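Low molecular weight phosphotyrosine protein phosphatase (PDB 6U1P) probably hydrolyses phosphotyrosine in proteins, within a tyrosine phosphoregulatory system that controls exopolysaccharide biosynthesis and biofilm formation in Vibrio cholerae. Local coordinates at residues G5-V10 against I81-I86; Q38-G43 against M68-Q73; T92-L97 against L109-S114. One frame throughout, in Å; residues are numbered along the deposited sequence.

Interaction 1: G5-V10 against I81-I86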
ATOM      1  N   GLY B   5     -22.836 -26.951  11.460  1.00111.76           N
ATOM      2  CA  GLY B   5     -21.662 -26.612  12.242  1.00107.32           C
ATOM      3  C   GLY B   5     -21.652 -25.205  12.808  1.00102.90           C
ATOM      4  O   GLY B   5     -22.638 -24.473  12.710  1.00105.53           O
ATOM      5  N   LEU B   6     -20.513 -24.815  13.371  1.00 97.02           N
ATOM      6  CA  LEU B   6     -20.352 -23.486  13.941  1.00 89.92           C
ATOM      7  C   LEU B   6     -20.121 -22.453  12.843  1.00 83.42           C
ATOM      8  O   LEU B   6     -19.541 -22.747  11.793  1.00 83.13           O
ATOM      9  CB  LEU B   6     -19.192 -23.469  14.937  1.00 88.20           C
ATOM     10  CG  LEU B   6     -19.130 -22.314  15.940  1.00 89.95           C
ATOM     11  CD1 LEU B   6     -19.968 -22.614  17.175  1.00 96.45           C
ATOM     12  CD2 LEU B   6     -17.687 -22.026  16.324  1.00 89.30           C
ATOM     13  N   SER B   7     -20.573 -21.226  13.102  1.00 73.45           N
ATOM     14  CA  SER B   7     -20.482 -20.137  12.142  1.00 69.29           C
ATOM     15  C   SER B   7     -19.747 -18.965  12.782  1.00 70.23           C
ATOM     16  O   SER B   7     -20.124 -18.498  13.863  1.00 58.86           O
ATOM     17  CB  SER B   7     -21.874 -19.712  11.672  1.00 70.66           C
ATOM     18  OG  SER B   7     -21.787 -18.757  10.625  1.00 66.64           O
ATOM     19  N   VAL B   8     -18.677 -18.516  12.125  1.00 60.67           N
ATOM     20  CA  VAL B   8     -17.818 -17.454  12.631  1.00 60.31           C
ATOM     21  C   VAL B   8     -17.730 -16.372  11.563  1.00 55.63           C
ATOM     22  O   VAL B   8     -17.484 -16.671  10.390  1.00 56.72           O
ATOM     23  CB  VAL B   8     -16.418 -18.001  12.989  1.00 61.74           C
ATOM     24  CG1 VAL B   8     -15.391 -16.893  13.092  1.00 52.64           C
ATOM     25  CG2 VAL B   8     -16.480 -18.780  14.277  1.00 64.97           C
ATOM     26  N   LEU B   9     -17.909 -15.122  11.964  1.00 56.93           N
ATOM     27  CA  LEU B   9     -17.740 -13.993  11.064  1.00 55.46           C
ATOM     28  C   LEU B   9     -16.617 -13.094  11.581  1.00 56.23           C
ATOM     29  O   LEU B   9     -16.519 -12.850  12.788  1.00 59.03           O
ATOM     30  CB  LEU B   9     -19.054 -13.234  10.942  1.00 55.78           C
ATOM     31  CG  LEU B   9     -19.006 -11.925  10.170  1.00 54.00           C
ATOM     32  CD1 LEU B   9     -18.717 -12.180   8.706  1.00 49.81           C
ATOM     33  CD2 LEU B   9     -20.329 -11.179  10.377  1.00 59.04           C
ATOM     34  N   VAL B  10     -15.753 -12.624  10.676  1.00 57.56           N
ATOM     35  CA  VAL B  10     -14.659 -11.707  11.005  1.00 57.81           C
ATOM     36  C   VAL B  10     -14.858 -10.404  10.231  1.00 56.99           C
ATOM     37  O   VAL B  10     -15.196 -10.421   9.041  1.00 52.76           O
ATOM     38  CB  VAL B  10     -13.263 -12.308  10.689  1.00 55.81           C
ATOM     39  CG1 VAL B  10     -12.888 -13.399  11.668  1.00 51.31           C
ATOM     40  CG2 VAL B  10     -13.233 -12.892   9.297  1.00 63.96           C
ATOM     41  N   ILE B  81     -27.660 -12.698  13.720  1.00 76.45           N
ATOM     42  CA  ILE B  81     -28.464 -13.847  14.112  1.00 86.19           C
ATOM     43  C   ILE B  81     -27.831 -15.147  13.645  1.00 91.27           C
ATOM     44  O   ILE B  81     -27.698 -16.099  14.422  1.00 94.07           O
ATOM     45  CB  ILE B  81     -29.894 -13.703  13.550  1.00 90.10           C
ATOM     46  CG1 ILE B  81     -30.491 -12.336  13.911  1.00 88.64           C
ATOM     47  CG2 ILE B  81     -30.769 -14.847  14.033  1.00 93.54           C
ATOM     48  CD1 ILE B  81     -31.565 -11.873  12.957  1.00 89.35           C
ATOM     49  N   GLU B  82     -27.401 -15.189  12.382  1.00 89.83           N
ATOM     50  CA  GLU B  82     -26.990 -16.454  11.782  1.00 92.08           C
ATOM     51  C   GLU B  82     -25.651 -16.940  12.324  1.00 88.31           C
ATOM     52  O   GLU B  82     -25.418 -18.155  12.389  1.00 91.96           O
ATOM     53  CB  GLU B  82     -26.940 -16.314  10.260  1.00 98.54           C
ATOM     54  CG  GLU B  82     -26.723 -17.627   9.507  1.00106.71           C
ATOM     55  CD  GLU B  82     -28.021 -18.237   8.968  1.00117.25           C
ATOM     56  OE1 GLU B  82     -29.058 -17.536   8.932  1.00120.53           O
ATOM     57  OE2 GLU B  82     -27.996 -19.422   8.569  1.00120.04           O
ATOM     58  N   HIS B  83     -24.773 -16.024  12.734  1.00 86.46           N
ATOM     59  CA  HIS B  83     -23.412 -16.372  13.120  1.00 77.41           C
ATOM     60  C   HIS B  83     -23.308 -16.594  14.624  1.00 79.56           C
ATOM     61  O   HIS B  83     -23.950 -15.911  15.428  1.00 72.45           O
ATOM     62  CB  HIS B  83     -22.442 -15.274  12.701  1.00 74.68           C
ATOM     63  CG  HIS B  83     -22.220 -15.190  11.224  1.00 72.16           C
ATOM     64  ND1 HIS B  83     -21.677 -16.223  10.492  1.00 73.61           N
ATOM     65  CD2 HIS B  83     -22.462 -14.192  10.343  1.00 73.42           C
ATOM     66  CE1 HIS B  83     -21.579 -15.861   9.224  1.00 70.13           C
ATOM     67  NE2 HIS B  83     -22.048 -14.632   9.107  1.00 71.27           N
ATOM     68  N   ASP B  84     -22.451 -17.543  15.002  1.00 83.51           N
ATOM     69  CA  ASP B  84     -22.296 -17.868  16.416  1.00 83.19           C
ATOM     70  C   ASP B  84     -21.345 -16.912  17.124  1.00 85.08           C
ATOM     71  O   ASP B  84     -21.660 -16.441  18.223  1.00 85.72           O
ATOM     72  CB  ASP B  84     -21.828 -19.306  16.550  1.00 81.72           C
ATOM     73  CG  ASP B  84     -22.685 -20.253  15.752  1.00 88.12           C
ATOM     74  OD1 ASP B  84     -22.109 -21.112  15.060  1.00 88.02           O
ATOM     75  OD2 ASP B  84     -23.937 -20.145  15.824  1.00 95.28           O
ATOM     76  N   PHE B  85     -20.191 -16.590  16.519  1.00 77.59           N
ATOM     77  CA  PHE B  85     -19.357 -15.521  17.054  1.00 75.84           C
ATOM     78  C   PHE B  85     -18.825 -14.650  15.934  1.00 72.08           C
ATOM     79  O   PHE B  85     -18.619 -15.096  14.802  1.00 75.91           O
ATOM     80  CB  PHE B  85     -18.156 -15.997  17.884  1.00 82.62           C
ATOM     81  CG  PHE B  85     -18.392 -17.255  18.654  1.00 86.83           C
ATOM     82  CD1 PHE B  85     -19.295 -17.282  19.704  1.00 89.09           C
ATOM     83  CD2 PHE B  85     -17.673 -18.398  18.365  1.00 85.06           C
ATOM     84  CE1 PHE B  85     -19.508 -18.440  20.425  1.00 91.59           C
ATOM     85  CE2 PHE B  85     -17.872 -19.555  19.088  1.00 87.73           C
ATOM     86  CZ  PHE B  85     -18.792 -19.578  20.122  1.00 89.54           C
ATOM     87  N   ILE B  86     -18.571 -13.401  16.289  1.00 69.07           N
ATOM     88  CA  ILE B  86     -18.242 -12.347  15.349  1.00 67.90           C
ATOM     89  C   ILE B  86     -17.072 -11.577  15.938  1.00 70.76           C
ATOM     90  O   ILE B  86     -17.170 -11.072  17.064  1.00 72.98           O
ATOM     91  CB  ILE B  86     -19.444 -11.427  15.090  1.00 68.42           C
ATOM     92  CG1 ILE B  86     -20.572 -12.234  14.431  1.00 64.54           C
ATOM     93  CG2 ILE B  86     -19.026 -10.225  14.245  1.00 62.77           C
ATOM     94  CD1 ILE B  86     -21.956 -11.806  14.840  1.00 67.32           C
TER
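Ser7 meets His83, Asp84 and Phe85 in turn, and its polar atoms carry most of the bonding between 5-10 and 81-86. Among backbone bonds, Ser7 O accepts from two donors. Asp84 N lies 2.8 Å from Ser7 O and is tilted 32° out of the carbonyl plane, whereas Phe85 N stays in that plane at a longer 3.3 Å from Ser7 O. Two residues further along the strand, Leu9 N reaches Phe85 O at 2.9 Å, which completes the parallel pairing of Val8 with Phe85 and Leu9 with Ile86.

Two side-chain bonds extend the polar contact. Asp84 OD1 accepts from Ser7 N, and its carboxylate also lies beside Leu6 CG and CD1. With Ser7 OG anti to the backbone N (chi1 -173°), the hydroxyl lies at the edge of the imidazole, hydrogen-bonded to His83 ND1. Both bonds refine to very short lengths, so their exact values are doubtful.

Apolar contacts split between the two sheet faces. On one, Leu9 CB sits 3.6 Å from the centroid of the His83 ring and 13° off its normal, a CH-pi contact over the face, while Leu9 CB also packs 3.9 Å from Ile86 CG1. On the other, Leu6 CD2 approaches Phe85 CE2 to 3.7 Å, the two side chains crossing at about a right angle; Val8, on this face, also packs on Trp152 of the second subunit.

His83 O is hydrogen-bonded to Lys108 NZ. His83 and Asp84 lie between the end of helix 77-82 and strand 85-88, and there a carboxylate, not a backbone carbonyl, accepts from Ser7 N; the segments are thus already joined before regular parallel pairing starts at Val8 and Phe85.

Interaction 2: Q38-G43 against M68-Q73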
ATOM      1  N   GLN B  38     -17.479 -23.114   9.994  1.00 62.94           N
ATOM      2  CA  GLN B  38     -17.296 -22.320   8.791  1.00 62.86           C
ATOM      3  C   GLN B  38     -17.085 -20.858   9.168  1.00 62.30           C
ATOM      4  O   GLN B  38     -17.474 -20.399  10.250  1.00 62.05           O
ATOM      5  CB  GLN B  38     -18.449 -22.487   7.793  1.00 67.96           C
ATOM      6  CG  GLN B  38     -19.839 -22.245   8.320  1.00 86.06           C
ATOM      7  CD  GLN B  38     -20.868 -22.257   7.194  1.00 97.41           C
ATOM      8  OE1 GLN B  38     -20.599 -22.765   6.102  1.00105.35           O
ATOM      9  NE2 GLN B  38     -22.052 -21.698   7.457  1.00 96.62           N
ATOM     10  N   VAL B  39     -16.412 -20.142   8.273  1.00 50.92           N
ATOM     11  CA  VAL B  39     -15.972 -18.789   8.558  1.00 59.01           C
ATOM     12  C   VAL B  39     -16.215 -17.919   7.334  1.00 53.89           C
ATOM     13  O   VAL B  39     -16.010 -18.353   6.200  1.00 53.61           O
ATOM     14  CB  VAL B  39     -14.485 -18.790   8.999  1.00 57.53           C
ATOM     15  CG1 VAL B  39     -13.614 -19.511   7.985  1.00 58.37           C
ATOM     16  CG2 VAL B  39     -13.977 -17.360   9.241  1.00 51.41           C
ATOM     17  N   ARG B  40     -16.661 -16.689   7.567  1.00 54.66           N
ATOM     18  CA  ARG B  40     -16.732 -15.656   6.540  1.00 51.75           C
ATOM     19  C   ARG B  40     -16.200 -14.356   7.123  1.00 46.51           C
ATOM     20  O   ARG B  40     -15.852 -14.263   8.309  1.00 46.63           O
ATOM     21  CB  ARG B  40     -18.149 -15.387   6.009  1.00 57.24           C
ATOM     22  CG  ARG B  40     -18.910 -16.590   5.551  1.00 72.01           C
ATOM     23  CD  ARG B  40     -18.205 -17.307   4.417  1.00 84.36           C
ATOM     24  NE  ARG B  40     -17.994 -18.689   4.828  1.00 99.11           N
ATOM     25  CZ  ARG B  40     -17.729 -19.709   4.017  1.00104.75           C
ATOM     26  NH1 ARG B  40     -17.607 -19.532   2.710  1.00101.53           N
ATOM     27  NH2 ARG B  40     -17.572 -20.916   4.539  1.00107.97           N
ATOM     28  N   SER B  41     -16.154 -13.344   6.270  1.00 42.63           N
ATOM     29  CA  SER B  41     -15.658 -12.033   6.630  1.00 45.67           C
ATOM     30  C   SER B  41     -16.561 -10.978   6.003  1.00 46.19           C
ATOM     31  O   SER B  41     -17.292 -11.242   5.044  1.00 48.80           O
ATOM     32  CB  SER B  41     -14.208 -11.831   6.178  1.00 41.90           C
ATOM     33  OG  SER B  41     -14.130 -11.816   4.774  1.00 44.72           O
ATOM     34  N   ALA B  42     -16.500  -9.771   6.563  1.00 47.33           N
ATOM     35  CA  ALA B  42     -17.335  -8.666   6.107  1.00 49.85           C
ATOM     36  C   ALA B  42     -16.740  -7.363   6.624  1.00 52.58           C
ATOM     37  O   ALA B  42     -15.930  -7.356   7.559  1.00 49.57           O
ATOM     38  CB  ALA B  42     -18.792  -8.825   6.570  1.00 46.53           C
ATOM     39  N   GLY B  43     -17.168  -6.257   6.023  1.00 54.67           N
ATOM     40  CA  GLY B  43     -16.719  -4.931   6.415  1.00 55.88           C
ATOM     41  C   GLY B  43     -17.874  -4.138   7.001  1.00 59.87           C
ATOM     42  O   GLY B  43     -19.043  -4.416   6.716  1.00 61.38           O
ATOM     43  N   MET B  68      -8.013 -18.354  -1.816  1.00 47.91           N
ATOM     44  CA  MET B  68      -9.232 -18.479  -2.608  1.00 51.73           C
ATOM     45  C   MET B  68     -10.305 -17.722  -1.847  1.00 46.65           C
ATOM     46  O   MET B  68     -10.575 -18.039  -0.698  1.00 43.54           O
ATOM     47  CB  MET B  68      -9.641 -19.927  -2.836  1.00 55.30           C
ATOM     48  CG  MET B  68     -11.067 -20.059  -3.252  1.00 65.98           C
ATOM     49  SD  MET B  68     -11.385 -21.625  -4.047  1.00 77.32           S
ATOM     50  CE  MET B  68     -11.194 -22.749  -2.689  1.00 76.91           C
ATOM     51  N   VAL B  69     -10.874 -16.688  -2.461  1.00 43.67           N
ATOM     52  CA  VAL B  69     -11.442 -15.569  -1.713  1.00 48.19           C
ATOM     53  C   VAL B  69     -12.892 -15.335  -2.106  1.00 48.98           C
ATOM     54  O   VAL B  69     -13.262 -15.392  -3.287  1.00 49.41           O
ATOM     55  CB  VAL B  69     -10.640 -14.262  -1.889  1.00 49.05           C
ATOM     56  CG1 VAL B  69      -9.474 -14.286  -0.971  1.00 53.78           C
ATOM     57  CG2 VAL B  69     -10.183 -14.068  -3.339  1.00 42.09           C
ATOM     58  N   ASN B  70     -13.702 -15.070  -1.103  1.00 47.82           N
ATOM     59  CA  ASN B  70     -15.054 -14.627  -1.352  1.00 49.58           C
ATOM     60  C   ASN B  70     -15.104 -13.151  -1.746  1.00 51.77           C
ATOM     61  O   ASN B  70     -14.197 -12.380  -1.427  1.00 40.17           O
ATOM     62  CB  ASN B  70     -15.902 -14.888  -0.125  1.00 50.66           C
ATOM     63  CG  ASN B  70     -16.234 -16.362   0.011  1.00 50.37           C
ATOM     64  OD1 ASN B  70     -16.950 -16.910  -0.823  1.00 51.72           O
ATOM     65  ND2 ASN B  70     -15.651 -17.024   1.009  1.00 43.41           N
ATOM     66  N   PRO B  71     -16.142 -12.755  -2.474  1.00 43.82           N
ATOM     67  CA  PRO B  71     -16.354 -11.334  -2.750  1.00 47.57           C
ATOM     68  C   PRO B  71     -16.467 -10.543  -1.460  1.00 48.27           C
ATOM     69  O   PRO B  71     -16.888 -11.058  -0.425  1.00 47.17           O
ATOM     70  CB  PRO B  71     -17.682 -11.314  -3.520  1.00 49.66           C
ATOM     71  CG  PRO B  71     -17.828 -12.698  -4.084  1.00 49.77           C
ATOM     72  CD  PRO B  71     -17.193 -13.599  -3.065  1.00 46.97           C
ATOM     73  N   VAL B  72     -16.020  -9.288  -1.539  1.00 51.21           N
ATOM     74  CA  VAL B  72     -16.227  -8.309  -0.480  1.00 52.00           C
ATOM     75  C   VAL B  72     -17.713  -8.197  -0.139  1.00 53.27           C
ATOM     76  O   VAL B  72     -18.566  -8.127  -1.032  1.00 50.49           O
ATOM     77  CB  VAL B  72     -15.666  -6.948  -0.942  1.00 55.12           C
ATOM     78  CG1 VAL B  72     -16.004  -5.838   0.079  1.00 51.07           C
ATOM     79  CG2 VAL B  72     -14.162  -7.042  -1.213  1.00 44.57           C
ATOM     80  N   GLN B  73     -18.024  -8.110   1.157  1.00 45.98           N
ATOM     81  CA  GLN B  73     -19.411  -7.867   1.539  1.00 56.20           C
ATOM     82  C   GLN B  73     -19.480  -7.058   2.827  1.00 54.65           C
ATOM     83  O   GLN B  73     -18.603  -7.154   3.692  1.00 56.10           O
ATOM     84  CB  GLN B  73     -20.188  -9.180   1.705  1.00 53.20           C
ATOM     85  CG  GLN B  73     -19.477 -10.168   2.585  1.00 53.47           C
ATOM     86  CD  GLN B  73     -20.361 -11.336   3.000  1.00 65.01           C
ATOM     87  OE1 GLN B  73     -21.334 -11.676   2.312  1.00 71.02           O
ATOM     88  NE2 GLN B  73     -20.031 -11.952   4.140  1.00 60.37           N
TER
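Gln73 grips strand 37-43 twice, with its backbone carbonyl and with the amide at the end of its side chain. From CB, the first torsion (chi1 50°) places CG between the backbone N and the carbonyl carbon. The chain then runs extended: CG passes 3.5 Å from Ser41 O, and CD lies 3.7 Å from Ser41 O. At the tip NE2 donates to Ser41 O at 3.0 Å in a fairly straight bond. The acceptor is nearly in the plane of the Gln73 amide, but the donor is tilted 33° from the plane of the Ser41 carbonyl. The other tip atom, OE1, is hydrogen-bonded to a glycerol, probably from the crystallisation liquor.

The Gln73 carbonyl makes the second grip. Gly43 N donates to Gln73 O at 2.9 Å, and Ala42 CA comes to 3.1 Å from Gln73 O in a CA-H...O contact. The bonded atoms, Ser41 O and Gly43 N, belong to the residues before and after Ala42, whose CB also rests against Gln73 O.

Farther back, Arg40 NH1 stands 3.6 Å from Asn70 ND2, a contact without a hydrogen bond in which the guanidinium and amide planes are 48° apart. Asn70 ND2 donates instead to Glu23, which also bonds Ser41 OG.

Asn15 joins both segments, through Ser41 OG and Gln73 N. It lies between Cys12 and Arg18, the predicted nucleophile and active-site arginine, in the phosphate-binding P-loop that runs from one to the other. An asparagine and serine network bracing that loop is characteristic of low molecular weight tyrosine phosphatases.

Interaction 3: T92-L97 against L109-S114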
ATOM      1  N   THR B  92     -12.442   0.344  16.877  1.00 71.21           N
ATOM      2  CA  THR B  92     -13.394   1.070  16.048  1.00 81.90           C
ATOM      3  C   THR B  92     -14.366   0.110  15.367  1.00 82.29           C
ATOM      4  O   THR B  92     -15.567   0.394  15.268  1.00 85.62           O
ATOM      5  CB  THR B  92     -12.636   1.908  15.016  1.00 79.80           C
ATOM      6  OG1 THR B  92     -11.697   2.758  15.694  1.00 78.29           O
ATOM      7  CG2 THR B  92     -13.600   2.754  14.180  1.00 82.57           C
ATOM      8  N   ASN B  93     -13.871  -1.049  14.921  1.00 75.55           N
ATOM      9  CA  ASN B  93     -14.754  -2.053  14.343  1.00 70.81           C
ATOM     10  C   ASN B  93     -15.724  -2.594  15.389  1.00 73.64           C
ATOM     11  O   ASN B  93     -16.928  -2.725  15.134  1.00 67.18           O
ATOM     12  CB  ASN B  93     -13.925  -3.195  13.752  1.00 68.36           C
ATOM     13  CG  ASN B  93     -12.999  -2.734  12.640  1.00 70.53           C
ATOM     14  OD1 ASN B  93     -11.826  -3.114  12.596  1.00 66.74           O
ATOM     15  ND2 ASN B  93     -13.527  -1.917  11.728  1.00 72.27           N
ATOM     16  N   LEU B  94     -15.207  -2.912  16.577  1.00 69.69           N
ATOM     17  CA  LEU B  94     -16.043  -3.462  17.632  1.00 75.61           C
ATOM     18  C   LEU B  94     -17.132  -2.485  18.043  1.00 81.90           C
ATOM     19  O   LEU B  94     -18.248  -2.905  18.368  1.00 81.43           O
ATOM     20  CB  LEU B  94     -15.179  -3.838  18.835  1.00 76.37           C
ATOM     21  CG  LEU B  94     -15.906  -4.445  20.033  1.00 75.38           C
ATOM     22  CD1 LEU B  94     -16.356  -5.861  19.720  1.00 73.81           C
ATOM     23  CD2 LEU B  94     -14.993  -4.420  21.236  1.00 77.82           C
ATOM     24  N   ALA B  95     -16.829  -1.186  18.017  1.00 84.37           N
ATOM     25  CA  ALA B  95     -17.819  -0.180  18.385  1.00 89.45           C
ATOM     26  C   ALA B  95     -18.934  -0.094  17.352  1.00 86.92           C
ATOM     27  O   ALA B  95     -20.119  -0.058  17.705  1.00 85.81           O
ATOM     28  CB  ALA B  95     -17.141   1.178  18.555  1.00 92.01           C
ATOM     29  N   ASP B  96     -18.577  -0.063  16.067  1.00 83.75           N
ATOM     30  CA  ASP B  96     -19.597   0.090  15.036  1.00 87.62           C
ATOM     31  C   ASP B  96     -20.525  -1.120  14.956  1.00 87.35           C
ATOM     32  O   ASP B  96     -21.716  -0.960  14.664  1.00 91.32           O
ATOM     33  CB  ASP B  96     -18.927   0.375  13.696  1.00 88.26           C
ATOM     34  CG  ASP B  96     -18.086   1.635  13.737  1.00 92.53           C
ATOM     35  OD1 ASP B  96     -18.304   2.451  14.663  1.00 96.34           O
ATOM     36  OD2 ASP B  96     -17.208   1.808  12.862  1.00 90.71           O
ATOM     37  N   LEU B  97     -20.021  -2.325  15.242  1.00 78.04           N
ATOM     38  CA  LEU B  97     -20.911  -3.482  15.279  1.00 76.54           C
ATOM     39  C   LEU B  97     -21.829  -3.412  16.496  1.00 78.16           C
ATOM     40  O   LEU B  97     -23.037  -3.646  16.388  1.00 81.41           O
ATOM     41  CB  LEU B  97     -20.103  -4.781  15.285  1.00 75.07           C
ATOM     42  CG  LEU B  97     -19.336  -5.143  14.006  1.00 70.89           C
ATOM     43  CD1 LEU B  97     -18.496  -6.397  14.220  1.00 65.25           C
ATOM     44  CD2 LEU B  97     -20.274  -5.320  12.814  1.00 66.91           C
ATOM     45  N   LEU B 109     -20.023 -10.504  20.269  1.00 81.37           N
ATOM     46  CA  LEU B 109     -19.060  -9.559  19.720  1.00 78.64           C
ATOM     47  C   LEU B 109     -17.799  -9.548  20.573  1.00 80.48           C
ATOM     48  O   LEU B 109     -17.873  -9.524  21.803  1.00 90.26           O
ATOM     49  CB  LEU B 109     -19.657  -8.151  19.665  1.00 79.50           C
ATOM     50  CG  LEU B 109     -20.416  -7.735  18.406  1.00 82.81           C
ATOM     51  CD1 LEU B 109     -21.335  -8.839  17.908  1.00 82.01           C
ATOM     52  CD2 LEU B 109     -21.206  -6.467  18.668  1.00 86.31           C
ATOM     53  N   ALA B 110     -16.644  -9.537  19.913  1.00 78.06           N
ATOM     54  CA  ALA B 110     -15.367  -9.519  20.614  1.00 80.10           C
ATOM     55  C   ALA B 110     -14.266  -9.114  19.639  1.00 80.74           C
ATOM     56  O   ALA B 110     -14.438  -9.185  18.417  1.00 78.15           O
ATOM     57  CB  ALA B 110     -15.059 -10.875  21.259  1.00 75.54           C
ATOM     58  N   LEU B 111     -13.140  -8.664  20.195  1.00 71.13           N
ATOM     59  CA  LEU B 111     -11.980  -8.329  19.381  1.00 76.15           C
ATOM     60  C   LEU B 111     -11.257  -9.594  18.932  1.00 72.61           C
ATOM     61  O   LEU B 111     -11.156 -10.571  19.685  1.00 73.87           O
ATOM     62  CB  LEU B 111     -11.043  -7.395  20.151  1.00 77.48           C
ATOM     63  CG  LEU B 111     -11.640  -5.998  20.387  1.00 76.86           C
ATOM     64  CD1 LEU B 111     -10.958  -5.222  21.514  1.00 76.29           C
ATOM     65  CD2 LEU B 111     -11.600  -5.197  19.095  1.00 72.93           C
ATOM     66  N   PHE B 112     -10.770  -9.567  17.685  1.00 63.68           N
ATOM     67  CA  PHE B 112     -10.121 -10.733  17.084  1.00 63.72           C
ATOM     68  C   PHE B 112      -8.959 -11.231  17.927  1.00 68.02           C
ATOM     69  O   PHE B 112      -8.748 -12.446  18.043  1.00 62.96           O
ATOM     70  CB  PHE B 112      -9.628 -10.409  15.675  1.00 60.16           C
ATOM     71  CG  PHE B 112      -9.013 -11.587  14.958  1.00 57.83           C
ATOM     72  CD1 PHE B 112      -9.814 -12.545  14.346  1.00 55.08           C
ATOM     73  CD2 PHE B 112      -7.633 -11.733  14.885  1.00 57.58           C
ATOM     74  CE1 PHE B 112      -9.251 -13.626  13.662  1.00 53.34           C
ATOM     75  CE2 PHE B 112      -7.057 -12.816  14.204  1.00 56.36           C
ATOM     76  CZ  PHE B 112      -7.871 -13.765  13.595  1.00 52.85           C
ATOM     77  N   LEU B 113      -8.183 -10.313  18.510  1.00 66.69           N
ATOM     78  CA  LEU B 113      -7.006 -10.684  19.288  1.00 66.66           C
ATOM     79  C   LEU B 113      -7.323 -11.080  20.733  1.00 76.34           C
ATOM     80  O   LEU B 113      -6.386 -11.263  21.520  1.00 77.72           O
ATOM     81  CB  LEU B 113      -6.014  -9.522  19.305  1.00 67.42           C
ATOM     82  CG  LEU B 113      -5.332  -9.198  17.982  1.00 66.30           C
ATOM     83  CD1 LEU B 113      -4.385  -8.034  18.158  1.00 67.16           C
ATOM     84  CD2 LEU B 113      -4.610 -10.418  17.457  1.00 63.64           C
ATOM     85  N   SER B 114      -8.597 -11.247  21.096  1.00 74.78           N
ATOM     86  CA  SER B 114      -8.954 -11.405  22.506  1.00 81.61           C
ATOM     87  C   SER B 114      -8.468 -12.712  23.134  1.00 83.26           C
ATOM     88  O   SER B 114      -8.359 -12.776  24.363  1.00 90.00           O
ATOM     89  CB  SER B 114     -10.465 -11.288  22.692  1.00 82.95           C
ATOM     90  OG  SER B 114     -11.140 -12.311  21.990  1.00 80.63           O
TER
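Leu94 projects from helix 91-100 against Leu109, Ala110 and Leu111, the three residues of strand 109-111. Helix and strand belong to a beta-alpha-beta crossover that starts at strand 85-88. Their segment axes come within 8.5 Å and run antiparallel, 172° between directions, as expected for a helix returning the chain so that the next strand can lie parallel to the first.

The main bump is the forked end of Leu94. CG stands anti to the backbone N (chi1 -180°), and from it the two methyls diverge. Branch CD1 settles over the backbone, 3.7 Å from Ala110 N, and flanks Leu109 CB at 4.0 Å. Branch CD2 turns to the other neighbour and lies 3.8 Å from Leu111 CG. The Leu111 side chain crosses that of Leu94 at about a right angle, and its CD2 tucks in 3.8 Å from Leu94 CB, so each leucine fits beside the stem or fork of the other.

A second bump points the opposite way, from strand to helix. Leu109 CD2 fits against Leu97 one helical turn on, 3.9 Å from Leu97 CB and about as near to its carbonyl carbon. No hydrogen bond crosses the contact, which is van der Waals packing of apolar side chains. Leu94 and Leu97 also rest on Ala88 and Ile86 of strand 85-88, so the helix covers both strands.

Past the strand the chain turns on itself: Leu111 O accepts from Ser114 N and from Ser114 OG, the latter at 2.9 Å with a C=O...O angle of 164°.

All three contacts serve one parallel sheet. Interaction 1 joins its neighbouring strands 6-12 and 85-88, interaction 2 lays a loop on the outermost strand 37-43, and interaction 3 packs a helix on strand 109-111 at the other side. Interactions 1 and 2 touch through backbone pairing such as Val10 O with Ala42 N, and 1 and 3 through Ile86 O with Ala110 N; 2 and 3 do not meet, their nearest atoms about 6 Å apart. The first two, both partly buried, depend largely on hydrogen bonds to backbone atoms, while interaction 3, a surface contact, has no hydrogen bond between its segments and rests on leucine packing. Interaction 2 lies nested within the chain loop that interaction 1 closes.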